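Local coordinates for protein arylsulfatase (Pseudoalteromonas sp. MB47, PDB 7AJ0) that probably removes sulfate groups from the algal polysaccharide fucoidan as a calcium-containing, exo-acting sulfatase that assembles into a hexamer, at residues H169-P180 / G215-R225. Residues are numbered along the deposited sequence; the frame is centred on the assembly and turned at random.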
loop_
_atom_site.group_PDB
_atom_site.type_symbol
_atom_site.label_atom_id
_atom_site.label_comp_id
_atom_site.label_asym_id
_atom_site.label_seq_id
_atom_site.Cartn_x
_atom_site.Cartn_y
_atom_site.Cartn_z
ATOM N N HIS A 169 -35.714 -30.069 14.466
ATOM C CA HIS A 169 -36.830 -30.953 14.783
ATOM C C HIS A 169 -38.181 -30.268 14.640
ATOM O O HIS A 169 -39.212 -30.930 14.804
ATOM C CB HIS A 169 -36.682 -31.508 16.199
ATOM C CG HIS A 169 -36.967 -30.507 17.274
ATOM N ND1 HIS A 169 -36.090 -29.496 17.597
ATOM C CD2 HIS A 169 -38.028 -30.367 18.103
ATOM C CE1 HIS A 169 -36.600 -28.772 18.578
ATOM N NE2 HIS A 169 -37.774 -29.281 18.905
ATOM N N GLU A 170 -38.203 -28.971 14.344
ATOM C CA GLU A 170 -39.437 -28.233 14.123
ATOM C C GLU A 170 -39.632 -27.849 12.663
ATOM O O GLU A 170 -40.666 -27.259 12.326
ATOM C CB GLU A 170 -39.455 -26.975 15.000
ATOM C CG GLU A 170 -39.264 -27.258 16.486
ATOM C CD GLU A 170 -38.897 -26.020 17.287
ATOM O OE1 GLU A 170 -38.287 -25.091 16.716
ATOM O OE2 GLU A 170 -39.216 -25.978 18.495
ATOM N N VAL A 171 -38.674 -28.166 11.792
ATOM C CA VAL A 171 -38.731 -27.783 10.389
ATOM C C VAL A 171 -38.637 -29.000 9.468
ATOM O O VAL A 171 -38.356 -28.857 8.285
ATOM C CB VAL A 171 -37.635 -26.754 10.049
ATOM C CG1 VAL A 171 -37.636 -25.614 11.058
ATOM C CG2 VAL A 171 -36.269 -27.430 9.989
ATOM N N GLY A 172 -38.861 -30.199 10.002
ATOM C CA GLY A 172 -38.907 -31.387 9.172
ATOM C C GLY A 172 -38.157 -32.585 9.715
ATOM O O GLY A 172 -38.610 -33.724 9.562
ATOM N N PHE A 173 -37.007 -32.355 10.340
ATOM C CA PHE A 173 -36.194 -33.461 10.826
ATOM C C PHE A 173 -36.882 -34.162 11.990
ATOM O O PHE A 173 -37.547 -33.528 12.814
ATOM C CB PHE A 173 -34.815 -32.963 11.260
ATOM C CG PHE A 173 -33.972 -32.443 10.129
ATOM C CD1 PHE A 173 -34.058 -31.117 9.736
ATOM C CD2 PHE A 173 -33.087 -33.279 9.466
ATOM C CE1 PHE A 173 -33.280 -30.636 8.699
ATOM C CE2 PHE A 173 -32.306 -32.804 8.427
ATOM C CZ PHE A 173 -32.402 -31.480 8.044
ATOM N N ASP A 174 -36.712 -35.486 12.057
ATOM C CA ASP A 174 -37.305 -36.251 13.147
ATOM C C ASP A 174 -36.597 -35.993 14.471
ATOM O O ASP A 174 -37.228 -36.049 15.532
ATOM C CB ASP A 174 -37.262 -37.749 12.835
ATOM C CG ASP A 174 -38.106 -38.124 11.633
ATOM O OD1 ASP A 174 -39.268 -37.671 11.546
ATOM O OD2 ASP A 174 -37.602 -38.879 10.774
ATOM N N TYR A 175 -35.296 -35.717 14.435
ATOM C CA TYR A 175 -34.498 -35.622 15.648
ATOM C C TYR A 175 -33.463 -34.522 15.498
ATOM O O TYR A 175 -32.795 -34.433 14.464
ATOM C CB TYR A 175 -33.811 -36.963 15.945
ATOM C CG TYR A 175 -33.072 -37.011 17.261
ATOM C CD1 TYR A 175 -33.746 -36.827 18.459
ATOM C CD2 TYR A 175 -31.707 -37.259 17.309
ATOM C CE1 TYR A 175 -33.081 -36.873 19.666
ATOM C CE2 TYR A 175 -31.033 -37.310 18.514
ATOM C CZ TYR A 175 -31.727 -37.117 19.689
ATOM O OH TYR A 175 -31.068 -37.164 20.893
ATOM N N PHE A 176 -33.340 -33.686 16.528
ATOM C CA PHE A 176 -32.276 -32.699 16.612
ATOM C C PHE A 176 -31.532 -32.861 17.929
ATOM O O PHE A 176 -32.141 -33.123 18.972
ATOM C CB PHE A 176 -32.797 -31.264 16.512
ATOM C CG PHE A 176 -31.763 -30.224 16.852
ATOM C CD1 PHE A 176 -30.585 -30.141 16.127
ATOM C CD2 PHE A 176 -31.964 -29.334 17.894
ATOM C CE1 PHE A 176 -29.629 -29.192 16.431
ATOM C CE2 PHE A 176 -31.010 -28.382 18.203
ATOM C CZ PHE A 176 -29.840 -28.312 17.469
ATOM N N TYR A 177 -30.213 -32.699 17.873
ATOM C CA TYR A 177 -29.389 -32.711 19.078
ATOM C C TYR A 177 -28.127 -31.921 18.760
ATOM O O TYR A 177 -27.280 -32.401 18.001
ATOM C CB TYR A 177 -29.052 -34.136 19.503
ATOM C CG TYR A 177 -28.339 -34.214 20.837
ATOM C CD1 TYR A 177 -27.033 -33.764 20.976
ATOM C CD2 TYR A 177 -28.972 -34.736 21.958
ATOM C CE1 TYR A 177 -26.381 -33.825 22.190
ATOM C CE2 TYR A 177 -28.324 -34.804 23.178
ATOM C CZ TYR A 177 -27.029 -34.349 23.285
ATOM O OH TYR A 177 -26.373 -34.410 24.490
ATOM N N GLY A 178 -27.997 -30.732 19.331
ATOM C CA GLY A 178 -26.766 -29.981 19.128
ATOM C C GLY A 178 -26.933 -28.516 19.492
ATOM O O GLY A 178 -27.747 -28.163 20.347
ATOM N N LEU A 179 -26.143 -27.683 18.817
ATOM C CA LEU A 179 -26.048 -26.271 19.151
ATOM C C LEU A 179 -27.069 -25.474 18.355
ATOM O O LEU A 179 -26.998 -25.463 17.119
ATOM C CB LEU A 179 -24.654 -25.745 18.850
ATOM C CG LEU A 179 -23.438 -26.432 19.467
ATOM C CD1 LEU A 179 -23.135 -27.762 18.804
ATOM C CD2 LEU A 179 -22.228 -25.501 19.377
ATOM N N PRO A 180 -28.024 -24.802 19.002
ATOM C CA PRO A 180 -28.855 -23.846 18.251
ATOM C C PRO A 180 -28.045 -22.777 17.539
ATOM O O PRO A 180 -28.375 -22.407 16.409
ATOM C CB PRO A 180 -29.767 -23.251 19.336
ATOM C CG PRO A 180 -29.862 -24.321 20.367
ATOM C CD PRO A 180 -28.518 -25.004 20.379
ATOM N N GLY A 215 -26.720 -24.794 26.781
ATOM C CA GLY A 215 -26.001 -26.002 26.419
ATOM C C GLY A 215 -26.559 -26.589 25.133
ATOM O O GLY A 215 -27.166 -25.888 24.326
ATOM N N LEU A 216 -26.333 -27.890 24.967
ATOM C CA LEU A 216 -26.850 -28.605 23.807
ATOM C C LEU A 216 -28.340 -28.875 23.992
ATOM O O LEU A 216 -28.773 -29.300 25.071
ATOM C CB LEU A 216 -26.089 -29.907 23.593
ATOM C CG LEU A 216 -24.581 -29.740 23.432
ATOM C CD1 LEU A 216 -23.900 -31.065 23.150
ATOM C CD2 LEU A 216 -24.272 -28.744 22.327
ATOM N N ILE A 217 -29.115 -28.629 22.944
ATOM C CA ILE A 217 -30.565 -28.757 22.984
ATOM C C ILE A 217 -30.969 -30.029 22.256
ATOM O O ILE A 217 -30.454 -30.336 21.173
ATOM C CB ILE A 217 -31.246 -27.525 22.362
ATOM C CG1 ILE A 217 -30.862 -26.261 23.136
ATOM C CG2 ILE A 217 -32.757 -27.696 22.348
ATOM C CD1 ILE A 217 -31.189 -26.316 24.613
ATOM N N LYS A 218 -31.901 -30.767 22.851
ATOM C CA LYS A 218 -32.401 -32.028 22.319
ATOM C C LYS A 218 -33.872 -31.861 21.979
ATOM O O LYS A 218 -34.631 -31.294 22.771
ATOM C CB LYS A 218 -32.196 -33.145 23.343
ATOM C CG LYS A 218 -32.726 -34.512 22.955
ATOM C CD LYS A 218 -32.785 -35.389 24.198
ATOM C CE LYS A 218 -32.335 -36.813 23.927
ATOM N NZ LYS A 218 -32.154 -37.560 25.209
ATOM N N GLY A 219 -34.267 -32.346 20.807
ATOM C CA GLY A 219 -35.638 -32.190 20.365
ATOM C C GLY A 219 -36.095 -33.253 19.390
ATOM O O GLY A 219 -35.346 -33.651 18.495
ATOM N N ARG A 220 -37.329 -33.723 19.562
ATOM C CA ARG A 220 -37.944 -34.680 18.658
ATOM C C ARG A 220 -39.138 -34.031 17.971
ATOM O O ARG A 220 -39.822 -33.180 18.551
ATOM C CB ARG A 220 -38.407 -35.943 19.392
ATOM C CG ARG A 220 -37.312 -36.638 20.168
ATOM C CD ARG A 220 -37.763 -37.995 20.684
ATOM N NE ARG A 220 -36.681 -38.684 21.383
ATOM C CZ ARG A 220 -35.673 -39.307 20.776
ATOM N NH1 ARG A 220 -35.599 -39.330 19.452
ATOM N NH2 ARG A 220 -34.733 -39.905 21.496
ATOM N N LYS A 221 -39.382 -34.441 16.731
ATOM C CA LYS A 221 -40.555 -33.983 16.000
ATOM C C LYS A 221 -41.807 -34.197 16.840
ATOM O O LYS A 221 -42.086 -35.314 17.287
ATOM C CB LYS A 221 -40.660 -34.734 14.673
ATOM C CG LYS A 221 -41.822 -34.305 13.801
ATOM C CD LYS A 221 -41.807 -35.036 12.461
ATOM C CE LYS A 221 -40.723 -34.495 11.534
ATOM N NZ LYS A 221 -40.619 -35.286 10.275
ATOM N N GLY A 222 -42.548 -33.114 17.069
ATOM C CA GLY A 222 -43.757 -33.164 17.860
ATOM C C GLY A 222 -43.570 -32.948 19.345
ATOM O O GLY A 222 -44.568 -32.913 20.078
ATOM N N GLY A 223 -42.334 -32.794 19.812
ATOM C CA GLY A 223 -42.079 -32.642 21.229
ATOM C C GLY A 223 -41.468 -31.309 21.601
ATOM O O GLY A 223 -41.416 -30.386 20.783
ATOM N N LYS A 224 -40.992 -31.203 22.837
ATOM C CA LYS A 224 -40.451 -29.966 23.373
ATOM C C LYS A 224 -38.929 -29.955 23.285
ATOM O O LYS A 224 -38.278 -30.994 23.144
ATOM C CB LYS A 224 -40.880 -29.783 24.832
ATOM C CG LYS A 224 -42.378 -29.622 25.040
ATOM C CD LYS A 224 -42.880 -28.281 24.519
ATOM C CE LYS A 224 -43.477 -28.396 23.123
ATOM N NZ LYS A 224 -43.860 -27.061 22.579
ATOM N N ARG A 225 -38.369 -28.752 23.372
ATOM C CA ARG A 225 -36.930 -28.589 23.498
ATOM C C ARG A 225 -36.486 -28.930 24.913
ATOM O O ARG A 225 -37.148 -28.566 25.890
ATOM C CB ARG A 225 -36.516 -27.157 23.169
ATOM C CG ARG A 225 -36.882 -26.702 21.777
ATOM C CD ARG A 225 -36.482 -25.255 21.582
ATOM N NE ARG A 225 -36.890 -24.740 20.280
ATOM C CZ ARG A 225 -36.543 -23.548 19.807
ATOM N NH1 ARG A 225 -35.778 -22.745 20.532
ATOM N NH2 ARG A 225 -36.956 -23.163 18.609
HETATM O O HOH W 1 -39.706 -27.882 20.040
HETATM O O HOH W 2 -41.510 -30.751 16.272
#
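H169 lays one face of its imidazole over G219, whose CA sits 3.7 Å from the ring centroid, nearly on the ring normal, in a CH-pi contact; CG of E170 covers the opposite face. A chi1 of 73°, with CG between the backbone N and carbonyl carbon, turns the ring of H169 onto G219. A water joins H169 NE2, E170 OE2 and G223 O. R225 grips the E170 carboxylate side-on: NH2 reaches OE1 in its syn direction at 3.0 Å, while NE meets OE2 from above the carboxylate plane at 3.2 Å. R225 NH1 and NH2 also bind the carbonyls of E162 and A163, which fixes the guanidinium. K221, bent at chi3 (-75°), brings NZ to G172 O at 2.6 Å and to D174 OD1 in a salt bridge; the other oxygen, OD2, is held by S146 OG and T152 N. Next, CE1 of Y175 lies over one face of the R220 guanidinium, toward its rim and 3.7 Å from CZ, the two planes 22° apart, and the Y175 hydroxyl binds E247. F176 and G219 form a hydrogen-bonded antiparallel pair, F176 N to G219 O at 2.8 Å; G178 and I217 form the next. Between them Y177 rests against K218 CB and, by CE1, L216 CD1. Beyond the corner at G178, L179 lies alongside L216, and P180 CG packs on I217 CG1 at 3.5 Å. Strand 175-177 thus bridges parallel strand 151-155 and antiparallel strand 215-220, which turns at R220-G223 (type II) into strand 226-230: a hairpin extending one side of the mixed central sheet of the alkaline phosphatase-like sulfatase fold.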